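Restriction endonuclease EcoP15I, modification subunit (Escherichia coli, PDB 4ZCF) methylates the N6 of one adenine in the DNA site 5'-CAGCAG-3' using S-adenosyl-L-methionine, and joins the Res subunit for DNA restriction. Local coordinates at residues K75-E80 and D543-T548. Sequence-based numbering, arbitrary orientation.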
ATOM      1  N   LYS A  75     -20.350   1.315 -19.848  1.00 49.21           N
ATOM      2  CA  LYS A  75     -21.021   1.437 -21.152  1.00 47.86           C
ATOM      3  C   LYS A  75     -21.717   0.087 -21.500  1.00 49.67           C
ATOM      4  O   LYS A  75     -22.214  -0.079 -22.617  1.00 51.25           O
ATOM      5  CB  LYS A  75     -19.910   1.645 -22.215  1.00 50.10           C
ATOM      6  CG  LYS A  75     -19.758   3.033 -22.819  1.00 65.87           C
ATOM      7  CD  LYS A  75     -18.660   2.985 -23.889  1.00 76.57           C
ATOM      8  CE  LYS A  75     -18.528   4.261 -24.690  1.00 90.73           C
ATOM      9  NZ  LYS A  75     -17.349   4.229 -25.604  1.00 95.99           N
ATOM     10  N   THR A  76     -21.662  -0.901 -20.583  1.00 41.46           N
ATOM     11  CA  THR A  76     -22.151  -2.254 -20.816  1.00 38.52           C
ATOM     12  C   THR A  76     -23.089  -2.759 -19.723  1.00 39.15           C
ATOM     13  O   THR A  76     -23.338  -2.087 -18.718  1.00 37.56           O
ATOM     14  CB  THR A  76     -20.930  -3.218 -20.903  1.00 41.28           C
ATOM     15  OG1 THR A  76     -20.111  -3.078 -19.739  1.00 39.66           O
ATOM     16  CG2 THR A  76     -20.090  -3.033 -22.151  1.00 33.34           C
ATOM     17  N   LEU A  77     -23.604  -3.975 -19.932  1.00 34.99           N
ATOM     18  CA  LEU A  77     -24.408  -4.726 -18.985  1.00 33.70           C
ATOM     19  C   LEU A  77     -23.698  -6.090 -18.781  1.00 37.13           C
ATOM     20  O   LEU A  77     -22.783  -6.442 -19.526  1.00 34.53           O
ATOM     21  CB  LEU A  77     -25.850  -4.947 -19.495  1.00 33.50           C
ATOM     22  CG  LEU A  77     -26.690  -3.758 -19.991  1.00 38.38           C
ATOM     23  CD1 LEU A  77     -28.098  -4.220 -20.334  1.00 38.62           C
ATOM     24  CD2 LEU A  77     -26.791  -2.638 -18.941  1.00 38.18           C
ATOM     25  N   LEU A  78     -24.167  -6.863 -17.812  1.00 36.31           N
ATOM     26  CA  LEU A  78     -23.652  -8.185 -17.505  1.00 37.02           C
ATOM     27  C   LEU A  78     -24.769  -9.229 -17.605  1.00 41.83           C
ATOM     28  O   LEU A  78     -25.919  -8.957 -17.266  1.00 41.07           O
ATOM     29  CB  LEU A  78     -23.010  -8.223 -16.100  1.00 36.74           C
ATOM     30  CG  LEU A  78     -22.082  -9.421 -15.830  1.00 40.48           C
ATOM     31  CD1 LEU A  78     -20.709  -9.183 -16.403  1.00 41.48           C
ATOM     32  CD2 LEU A  78     -22.025  -9.753 -14.372  1.00 36.90           C
ATOM     33  N   ALA A  79     -24.414 -10.415 -18.093  1.00 39.49           N
ATOM     34  CA  ALA A  79     -25.318 -11.542 -18.211  1.00 39.98           C
ATOM     35  C   ALA A  79     -24.534 -12.807 -17.983  1.00 44.70           C
ATOM     36  O   ALA A  79     -23.315 -12.813 -18.144  1.00 42.97           O
ATOM     37  CB  ALA A  79     -25.972 -11.568 -19.578  1.00 40.76           C
ATOM     38  N   GLU A  80     -25.255 -13.876 -17.612  1.00 43.11           N
ATOM     39  CA  GLU A  80     -24.770 -15.225 -17.337  1.00 42.41           C
ATOM     40  C   GLU A  80     -24.620 -16.022 -18.596  1.00 48.95           C
ATOM     41  O   GLU A  80     -25.311 -15.757 -19.576  1.00 47.92           O
ATOM     42  CB  GLU A  80     -25.849 -15.990 -16.564  1.00 43.17           C
ATOM     43  CG  GLU A  80     -26.098 -15.564 -15.148  1.00 48.09           C
ATOM     44  CD  GLU A  80     -26.958 -16.578 -14.431  1.00 60.91           C
ATOM     45  OE1 GLU A  80     -26.402 -17.567 -13.898  1.00 49.01           O
ATOM     46  OE2 GLU A  80     -28.197 -16.407 -14.445  1.00 58.47           O
ATOM     47  N   ASP A 543     -33.377 -11.169 -18.989  1.00 46.24           N
ATOM     48  CA  ASP A 543     -32.431 -11.863 -18.119  1.00 45.18           C
ATOM     49  C   ASP A 543     -31.165 -11.043 -17.891  1.00 48.63           C
ATOM     50  O   ASP A 543     -30.663 -11.025 -16.771  1.00 49.03           O
ATOM     51  CB  ASP A 543     -32.116 -13.260 -18.661  1.00 47.69           C
ATOM     52  CG  ASP A 543     -33.227 -14.282 -18.460  1.00 59.26           C
ATOM     53  OD1 ASP A 543     -34.014 -14.131 -17.482  1.00 58.16           O
ATOM     54  OD2 ASP A 543     -33.279 -15.266 -19.245  1.00 65.69           O
ATOM     55  N   THR A 544     -30.674 -10.329 -18.935  1.00 45.18           N
ATOM     56  CA  THR A 544     -29.539  -9.406 -18.857  1.00 44.78           C
ATOM     57  C   THR A 544     -29.822  -8.274 -17.839  1.00 50.49           C
ATOM     58  O   THR A 544     -28.950  -7.963 -17.033  1.00 52.13           O
ATOM     59  CB  THR A 544     -29.137  -8.900 -20.248  1.00 46.90           C
ATOM     60  OG1 THR A 544     -28.931 -10.026 -21.111  1.00 45.61           O
ATOM     61  CG2 THR A 544     -27.861  -8.041 -20.217  1.00 42.60           C
ATOM     62  N   LEU A 545     -31.046  -7.717 -17.837  1.00 47.08           N
ATOM     63  CA  LEU A 545     -31.480  -6.660 -16.916  1.00 46.78           C
ATOM     64  C   LEU A 545     -31.496  -7.103 -15.479  1.00 49.71           C
ATOM     65  O   LEU A 545     -30.953  -6.407 -14.638  1.00 49.32           O
ATOM     66  CB  LEU A 545     -32.879  -6.140 -17.272  1.00 47.15           C
ATOM     67  CG  LEU A 545     -33.046  -5.282 -18.509  1.00 52.51           C
ATOM     68  CD1 LEU A 545     -34.453  -4.712 -18.532  1.00 53.64           C
ATOM     69  CD2 LEU A 545     -32.039  -4.136 -18.547  1.00 53.31           C
ATOM     70  N   LEU A 546     -32.142  -8.241 -15.186  1.00 46.88           N
ATOM     71  CA  LEU A 546     -32.264  -8.821 -13.842  1.00 46.25           C
ATOM     72  C   LEU A 546     -30.886  -9.022 -13.203  1.00 52.63           C
ATOM     73  O   LEU A 546     -30.689  -8.625 -12.053  1.00 55.52           O
ATOM     74  CB  LEU A 546     -33.024 -10.151 -13.950  1.00 45.68           C
ATOM     75  CG  LEU A 546     -33.299 -10.940 -12.679  1.00 50.35           C
ATOM     76  CD1 LEU A 546     -34.144 -10.147 -11.664  1.00 50.10           C
ATOM     77  CD2 LEU A 546     -33.958 -12.257 -13.020  1.00 52.95           C
ATOM     78  N   THR A 547     -29.942  -9.615 -13.966  1.00 46.73           N
ATOM     79  CA  THR A 547     -28.551  -9.919 -13.613  1.00 45.61           C
ATOM     80  C   THR A 547     -27.780  -8.623 -13.318  1.00 47.92           C
ATOM     81  O   THR A 547     -27.117  -8.538 -12.289  1.00 48.08           O
ATOM     82  CB  THR A 547     -27.913 -10.780 -14.752  1.00 46.02           C
ATOM     83  OG1 THR A 547     -28.609 -12.032 -14.825  1.00 44.45           O
ATOM     84  CG2 THR A 547     -26.405 -11.022 -14.557  1.00 38.00           C
ATOM     85  N   THR A 548     -27.862  -7.638 -14.224  1.00 42.42           N
ATOM     86  CA  THR A 548     -27.220  -6.331 -14.076  1.00 42.11           C
ATOM     87  C   THR A 548     -27.814  -5.586 -12.859  1.00 45.78           C
ATOM     88  O   THR A 548     -27.065  -5.101 -12.030  1.00 46.44           O
ATOM     89  CB  THR A 548     -27.378  -5.518 -15.378  1.00 47.34           C
ATOM     90  OG1 THR A 548     -26.890  -6.283 -16.484  1.00 49.25           O
ATOM     91  CG2 THR A 548     -26.684  -4.171 -15.320  1.00 41.92           C
TER
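Strand 76-80 crosses helix 543-548 almost at a right angle, 101° between their N-to-C directions, and the two segment axes come within 6.6 Å. Small Ala79 permits the close approach to Thr544, their CA atoms 4.8 Å apart. Three threonines, Thr544, Thr547 and Thr548, one turn or less apart, form the helix face laid against the strand. Each has OG1 beside its own backbone N and CG2 anti to that N; in Thr544 and Thr548 this rotamer places the hydroxyl near the carbonyl one turn earlier. Thr548 makes the polar link. Thr548 OG1 lies 3.0 Å from Leu78 O and 2.7 Å from Thr544 O, within hydrogen-bonding distance of both carbonyls, which share its one proton. Threonine suits this place because its hydroxyl can turn to its own helix or to the strand, and its short side chain lets the backbones come close. Thr547 brings a methyl instead: Thr547 CG2 sits 3.4 Å from Leu78 O and also packs on Ala79 CA. Thr544 OG1 bonds back to Glu540 O, while Thr544 CG2 rests 3.8 Å from Leu77 CB. Leu77 points to the helix and crosses both Thr544 and Thr548 at about right angles. Its branched apolar end spreads two methyls: Leu77 CD1 touches Thr544 CG2 and lies 4.3 Å from Leu545 CD2, whereas CD2 meets Thr548 CG2. Phe516 touches both leucines, extending this apolar patch. Within the chain, strand 76-80 is an outermost strand of the large mixed sheet. Leu77 and Ala79 bond through their backbones to Met513 and Gln511 of antiparallel strand 508-514, so the intervening Leu78 turns its carbonyl to the other edge, where Thr548 meets it. Segment 543-548, part of the C-terminal domain, packs across this margin, and Leu546 reaches Ile581, just past strand 577-580 of the five-stranded C-terminal sheet.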